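Local coordinates for protein nitrite oxidoreductase subunit A (Kuenenia stuttgartiensis, PDB 7B04) that belongs to the molybdopterin oxidoreductase family and holds a molybdenum atom, two MD1 ligands and an iron/sulfur cluster, at residues Ser577-Asp588 with Ala600-Arg608. Numbering follows the deposited sequence.
Sequences SGPGFYGWVAED and AKDLNIKGR
E587 and I605 form a single backbone bridge, their CA atoms 4.5 Å apart, and neither segment is a regular strand there. Its two bonds differ in quality: D588 N donates to N604 O at 2.6 Å with a fairly straight 159° N-H...O angle, whereas that from K606 N to A586 O is bent and weak. I605 carries most of the apolar packing by splitting its branches. With CG1 anti to the carbonyl carbon (chi1 -58°), CG1 lies 3.5 Å from P579 CB and CD1 reaches G583 CA, while CG2 turns to Y582 CB at 3.8 Å. L603 adds CD1 against G583, where the helix presents bare backbone, and its CD2 comes near E587 OE2. P579 opens the type II' turn that leads into the helix, and its CD faces A600 CB at 4.1 Å. Beyond the bridge, D588 makes a salt bridge with R608: OD1 approaches NH2 over one face of the guanidinium, the two planes 53° apart rather than coplanar, although the modelled OD1-NH2 approach is too short to be taken literally. D588 OD1 also accepts from F590 N, while K606 NZ is paired with D259. Together these contacts bring the irregular loop 600-608 back against the short helix 582-585 and its exit, closing an excursion of 11 residues without helix or strand by one isolated beta bridge, within the molybdopterin oxidoreductase family region.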
ATOM      1  N   SER B 577      -6.028 -28.603 -27.644  1.00 46.99           N
ATOM      2  CA  SER B 577      -6.776 -27.502 -27.046  1.00 44.74           C
ATOM      3  C   SER B 577      -7.381 -26.581 -28.104  1.00 36.39           C
ATOM      4  O   SER B 577      -8.604 -26.447 -28.190  1.00 30.11           O
ATOM      5  CB  SER B 577      -5.865 -26.704 -26.103  1.00 41.67           C
ATOM      6  OG  SER B 577      -4.934 -25.925 -26.839  1.00 49.23           O
ATOM      7  N   GLY B 578      -6.545 -25.955 -28.927  1.00 39.02           N
ATOM      8  CA  GLY B 578      -7.042 -25.007 -29.896  1.00 36.21           C
ATOM      9  C   GLY B 578      -6.210 -23.745 -29.992  1.00 39.91           C
ATOM     10  O   GLY B 578      -5.032 -23.713 -29.620  1.00 44.49           O
ATOM     11  N   PRO B 579      -6.818 -22.671 -30.504  1.00 35.44           N
ATOM     12  CA  PRO B 579      -6.062 -21.428 -30.716  1.00 37.81           C
ATOM     13  C   PRO B 579      -5.743 -20.676 -29.436  1.00 39.78           C
ATOM     14  O   PRO B 579      -4.790 -19.886 -29.429  1.00 42.26           O
ATOM     15  CB  PRO B 579      -6.992 -20.608 -31.614  1.00 33.59           C
ATOM     16  CG  PRO B 579      -8.358 -21.067 -31.230  1.00 33.29           C
ATOM     17  CD  PRO B 579      -8.232 -22.535 -30.896  1.00 28.18           C
ATOM     18  N   GLY B 580      -6.500 -20.889 -28.365  1.00 39.55           N
ATOM     19  CA  GLY B 580      -6.213 -20.200 -27.117  1.00 39.72           C
ATOM     20  C   GLY B 580      -6.393 -18.703 -27.238  1.00 43.48           C
ATOM     21  O   GLY B 580      -7.418 -18.208 -27.720  1.00 39.35           O
ATOM     22  N   PHE B 581      -5.371 -17.968 -26.791  1.00 37.39           N
ATOM     23  CA  PHE B 581      -5.431 -16.512 -26.795  1.00 34.42           C
ATOM     24  C   PHE B 581      -5.529 -15.954 -28.209  1.00 32.87           C
ATOM     25  O   PHE B 581      -6.081 -14.865 -28.407  1.00 34.63           O
ATOM     26  CB  PHE B 581      -4.205 -15.954 -26.071  1.00 36.09           C
ATOM     27  CG  PHE B 581      -4.223 -14.466 -25.890  1.00 33.49           C
ATOM     28  CD1 PHE B 581      -5.063 -13.878 -24.961  1.00 42.33           C
ATOM     29  CD2 PHE B 581      -3.383 -13.658 -26.634  1.00 35.14           C
ATOM     30  CE1 PHE B 581      -5.074 -12.507 -24.787  1.00 34.80           C
ATOM     31  CE2 PHE B 581      -3.389 -12.289 -26.464  1.00 42.27           C
ATOM     32  CZ  PHE B 581      -4.235 -11.713 -25.540  1.00 35.50           C
ATOM     33  N   TYR B 582      -5.008 -16.681 -29.202  1.00 34.90           N
ATOM     34  CA  TYR B 582      -5.078 -16.212 -30.583  1.00 38.46           C
ATOM     35  C   TYR B 582      -6.517 -16.112 -31.073  1.00 37.44           C
ATOM     36  O   TYR B 582      -6.803 -15.343 -31.998  1.00 34.85           O
ATOM     37  CB  TYR B 582      -4.281 -17.138 -31.504  1.00 33.05           C
ATOM     38  CG  TYR B 582      -2.787 -17.115 -31.275  1.00 35.28           C
ATOM     39  CD1 TYR B 582      -2.029 -15.999 -31.609  1.00 41.48           C
ATOM     40  CD2 TYR B 582      -2.132 -18.214 -30.741  1.00 37.17           C
ATOM     41  CE1 TYR B 582      -0.660 -15.977 -31.406  1.00 38.22           C
ATOM     42  CE2 TYR B 582      -0.765 -18.203 -30.537  1.00 42.65           C
ATOM     43  CZ  TYR B 582      -0.035 -17.082 -30.869  1.00 39.19           C
ATOM     44  OH  TYR B 582       1.326 -17.071 -30.663  1.00 40.87           O
ATOM     45  N   GLY B 583      -7.428 -16.891 -30.488  1.00 40.58           N
ATOM     46  CA  GLY B 583      -8.818 -16.829 -30.907  1.00 42.39           C
ATOM     47  C   GLY B 583      -9.420 -15.446 -30.746  1.00 37.17           C
ATOM     48  O   GLY B 583     -10.221 -15.005 -31.573  1.00 38.72           O
ATOM     49  N   TRP B 584      -9.045 -14.745 -29.673  1.00 36.38           N
ATOM     50  CA  TRP B 584      -9.580 -13.412 -29.421  1.00 30.54           C
ATOM     51  C   TRP B 584      -8.814 -12.330 -30.177  1.00 34.14           C
ATOM     52  O   TRP B 584      -9.428 -11.423 -30.752  1.00 35.10           O
ATOM     53  CB  TRP B 584      -9.563 -13.132 -27.918  1.00 33.94           C
ATOM     54  CG  TRP B 584      -9.862 -11.716 -27.539  1.00 39.36           C
ATOM     55  CD1 TRP B 584      -9.035 -10.856 -26.875  1.00 37.37           C
ATOM     56  CD2 TRP B 584     -11.075 -10.996 -27.786  1.00 27.86           C
ATOM     57  NE1 TRP B 584      -9.657  -9.645 -26.697  1.00 29.08           N
ATOM     58  CE2 TRP B 584     -10.910  -9.705 -27.248  1.00 24.45           C
ATOM     59  CE3 TRP B 584     -12.283 -11.316 -28.410  1.00 28.57           C
ATOM     60  CZ2 TRP B 584     -11.907  -8.735 -27.317  1.00 29.74           C
ATOM     61  CZ3 TRP B 584     -13.269 -10.349 -28.479  1.00 29.39           C
ATOM     62  CH2 TRP B 584     -13.076  -9.077 -27.935  1.00 29.13           C
ATOM     63  N   VAL B 585      -7.482 -12.404 -30.192  1.00 33.19           N
ATOM     64  CA  VAL B 585      -6.669 -11.324 -30.743  1.00 37.33           C
ATOM     65  C   VAL B 585      -6.193 -11.576 -32.171  1.00 35.70           C
ATOM     66  O   VAL B 585      -5.861 -10.609 -32.876  1.00 36.59           O
ATOM     67  CB  VAL B 585      -5.453 -11.036 -29.838  1.00 33.18           C
ATOM     68  CG1 VAL B 585      -5.911 -10.626 -28.449  1.00 31.76           C
ATOM     69  CG2 VAL B 585      -4.535 -12.246 -29.778  1.00 36.76           C
ATOM     70  N   ALA B 586      -6.149 -12.828 -32.622  1.00 40.04           N
ATOM     71  CA  ALA B 586      -5.619 -13.156 -33.939  1.00 40.34           C
ATOM     72  C   ALA B 586      -6.656 -13.862 -34.803  1.00 39.06           C
ATOM     73  O   ALA B 586      -6.310 -14.659 -35.677  1.00 48.41           O
ATOM     74  CB  ALA B 586      -4.355 -14.007 -33.817  1.00 41.99           C
ATOM     75  N   GLU B 587      -7.933 -13.572 -34.573  1.00 41.57           N
ATOM     76  CA  GLU B 587      -8.977 -14.076 -35.451  1.00 42.50           C
ATOM     77  C   GLU B 587      -8.892 -13.372 -36.799  1.00 40.82           C
ATOM     78  O   GLU B 587      -8.549 -12.188 -36.874  1.00 47.37           O
ATOM     79  CB  GLU B 587     -10.353 -13.854 -34.821  1.00 36.89           C
ATOM     80  CG  GLU B 587     -11.397 -14.893 -35.194  1.00 40.23           C
ATOM     81  CD  GLU B 587     -12.810 -14.351 -35.100  1.00 44.93           C
ATOM     82  OE1 GLU B 587     -13.070 -13.267 -35.664  1.00 51.37           O
ATOM     83  OE2 GLU B 587     -13.659 -15.002 -34.457  1.00 47.63           O
ATOM     84  N   ASP B 588      -9.186 -14.106 -37.869  1.00 40.54           N
ATOM     85  CA  ASP B 588      -9.109 -13.525 -39.203  1.00 42.14           C
ATOM     86  C   ASP B 588     -10.121 -12.394 -39.332  1.00 35.84           C
ATOM     87  O   ASP B 588     -11.332 -12.618 -39.244  1.00 37.70           O
ATOM     88  CB  ASP B 588      -9.345 -14.595 -40.269  1.00 39.44           C
ATOM     89  CG  ASP B 588      -8.929 -14.136 -41.657  1.00 41.12           C
ATOM     90  OD1 ASP B 588      -8.659 -12.929 -41.832  1.00 43.04           O
ATOM     91  OD2 ASP B 588      -8.862 -14.976 -42.575  1.00 45.38           O
ATOM     92  N   ALA B 600     -14.038 -23.098 -30.375  1.00 43.45           N
ATOM     93  CA  ALA B 600     -12.829 -22.312 -30.604  1.00 43.19           C
ATOM     94  C   ALA B 600     -11.975 -22.868 -31.735  1.00 51.76           C
ATOM     95  O   ALA B 600     -11.146 -22.136 -32.288  1.00 45.53           O
ATOM     96  CB  ALA B 600     -11.997 -22.233 -29.325  1.00 36.52           C
ATOM     97  N   LYS B 601     -12.163 -24.135 -32.102  1.00 55.49           N
ATOM     98  CA  LYS B 601     -11.439 -24.709 -33.227  1.00 48.35           C
ATOM     99  C   LYS B 601     -12.101 -24.399 -34.562  1.00 45.28           C
ATOM    100  O   LYS B 601     -11.481 -24.614 -35.609  1.00 52.70           O
ATOM    101  CB  LYS B 601     -11.306 -26.223 -33.051  1.00 39.29           C
ATOM    102  CG  LYS B 601     -10.358 -26.628 -31.933  1.00 39.41           C
ATOM    103  CD  LYS B 601     -10.217 -28.137 -31.844  1.00 42.38           C
ATOM    104  CE  LYS B 601      -9.271 -28.536 -30.722  1.00 37.20           C
ATOM    105  NZ  LYS B 601      -9.127 -30.014 -30.615  1.00 47.59           N
ATOM    106  N   ASP B 602     -13.337 -23.901 -34.548  1.00 41.86           N
ATOM    107  CA  ASP B 602     -14.012 -23.442 -35.754  1.00 47.69           C
ATOM    108  C   ASP B 602     -13.645 -22.011 -36.122  1.00 48.77           C
ATOM    109  O   ASP B 602     -14.223 -21.463 -37.068  1.00 46.22           O
ATOM    110  CB  ASP B 602     -15.531 -23.549 -35.585  1.00 52.93           C
ATOM    111  CG  ASP B 602     -16.003 -24.981 -35.422  1.00 56.44           C
ATOM    112  OD1 ASP B 602     -15.355 -25.893 -35.978  1.00 52.14           O
ATOM    113  OD2 ASP B 602     -17.024 -25.194 -34.734  1.00 49.23           O
ATOM    114  N   LEU B 603     -12.710 -21.397 -35.403  1.00 45.33           N
ATOM    115  CA  LEU B 603     -12.313 -20.021 -35.657  1.00 42.64           C
ATOM    116  C   LEU B 603     -11.154 -19.975 -36.641  1.00 47.06           C
ATOM    117  O   LEU B 603     -10.248 -20.813 -36.593  1.00 48.83           O
ATOM    118  CB  LEU B 603     -11.906 -19.331 -34.354  1.00 52.04           C
ATOM    119  CG  LEU B 603     -12.972 -19.164 -33.273  1.00 43.59           C
ATOM    120  CD1 LEU B 603     -12.353 -18.610 -31.998  1.00 39.61           C
ATOM    121  CD2 LEU B 603     -14.088 -18.261 -33.765  1.00 40.00           C
ATOM    122  N   ASN B 604     -11.186 -18.988 -37.533  1.00 44.96           N
ATOM    123  CA  ASN B 604     -10.120 -18.788 -38.507  1.00 40.04           C
ATOM    124  C   ASN B 604      -9.063 -17.904 -37.856  1.00 41.26           C
ATOM    125  O   ASN B 604      -9.307 -16.721 -37.593  1.00 45.71           O
ATOM    126  CB  ASN B 604     -10.669 -18.161 -39.785  1.00 44.58           C
ATOM    127  CG  ASN B 604     -11.577 -19.104 -40.553  1.00 46.95           C
ATOM    128  OD1 ASN B 604     -11.273 -20.286 -40.708  1.00 46.53           O
ATOM    129  ND2 ASN B 604     -12.700 -18.584 -41.035  1.00 47.99           N
ATOM    130  N   ILE B 605      -7.892 -18.474 -37.595  1.00 38.85           N
ATOM    131  CA  ILE B 605      -6.832 -17.795 -36.862  1.00 32.45           C
ATOM    132  C   ILE B 605      -5.836 -17.219 -37.857  1.00 33.72           C
ATOM    133  O   ILE B 605      -5.081 -17.959 -38.497  1.00 31.78           O
ATOM    134  CB  ILE B 605      -6.142 -18.740 -35.871  1.00 37.28           C
ATOM    135  CG1 ILE B 605      -7.171 -19.296 -34.889  1.00 42.42           C
ATOM    136  CG2 ILE B 605      -5.026 -18.018 -35.134  1.00 36.92           C
ATOM    137  CD1 ILE B 605      -7.926 -18.223 -34.139  1.00 44.65           C
ATOM    138  N   LYS B 606      -5.828 -15.893 -37.984  1.00 43.69           N
ATOM    139  CA  LYS B 606      -4.778 -15.208 -38.733  1.00 45.57           C
ATOM    140  C   LYS B 606      -4.700 -13.775 -38.224  1.00 49.00           C
ATOM    141  O   LYS B 606      -5.601 -12.974 -38.495  1.00 42.20           O
ATOM    142  CB  LYS B 606      -5.050 -15.245 -40.230  1.00 38.43           C
ATOM    143  CG  LYS B 606      -4.083 -14.393 -41.037  1.00 43.47           C
ATOM    144  CD  LYS B 606      -4.336 -14.527 -42.526  1.00 44.14           C
ATOM    145  CE  LYS B 606      -3.506 -13.528 -43.316  1.00 48.02           C
ATOM    146  NZ  LYS B 606      -3.667 -13.713 -44.784  1.00 56.55           N
ATOM    147  N   GLY B 607      -3.637 -13.460 -37.491  1.00 49.86           N
ATOM    148  CA  GLY B 607      -3.430 -12.112 -37.004  1.00 52.21           C
ATOM    149  C   GLY B 607      -2.577 -11.322 -37.982  1.00 44.63           C
ATOM    150  O   GLY B 607      -1.616 -11.836 -38.550  1.00 43.49           O
ATOM    151  N   ARG B 608      -2.954 -10.059 -38.180  1.00 41.98           N
ATOM    152  CA  ARG B 608      -2.251  -9.161 -39.088  1.00 40.46           C
ATOM    153  C   ARG B 608      -1.761  -7.916 -38.365  1.00 43.41           C
ATOM    154  O   ARG B 608      -1.519  -6.880 -38.995  1.00 44.18           O
ATOM    155  CB  ARG B 608      -3.146  -8.811 -40.274  1.00 38.58           C
ATOM    156  CG  ARG B 608      -4.008  -9.996 -40.641  1.00 41.62           C
ATOM    157  CD  ARG B 608      -4.781  -9.852 -41.917  1.00 37.52           C
ATOM    158  NE  ARG B 608      -5.423 -11.129 -42.210  1.00 43.50           N
ATOM    159  CZ  ARG B 608      -6.311 -11.321 -43.175  1.00 42.84           C
ATOM    160  NH1 ARG B 608      -6.666 -10.313 -43.954  1.00 42.04           N
ATOM    161  NH2 ARG B 608      -6.842 -12.521 -43.360  1.00 50.05           N
TER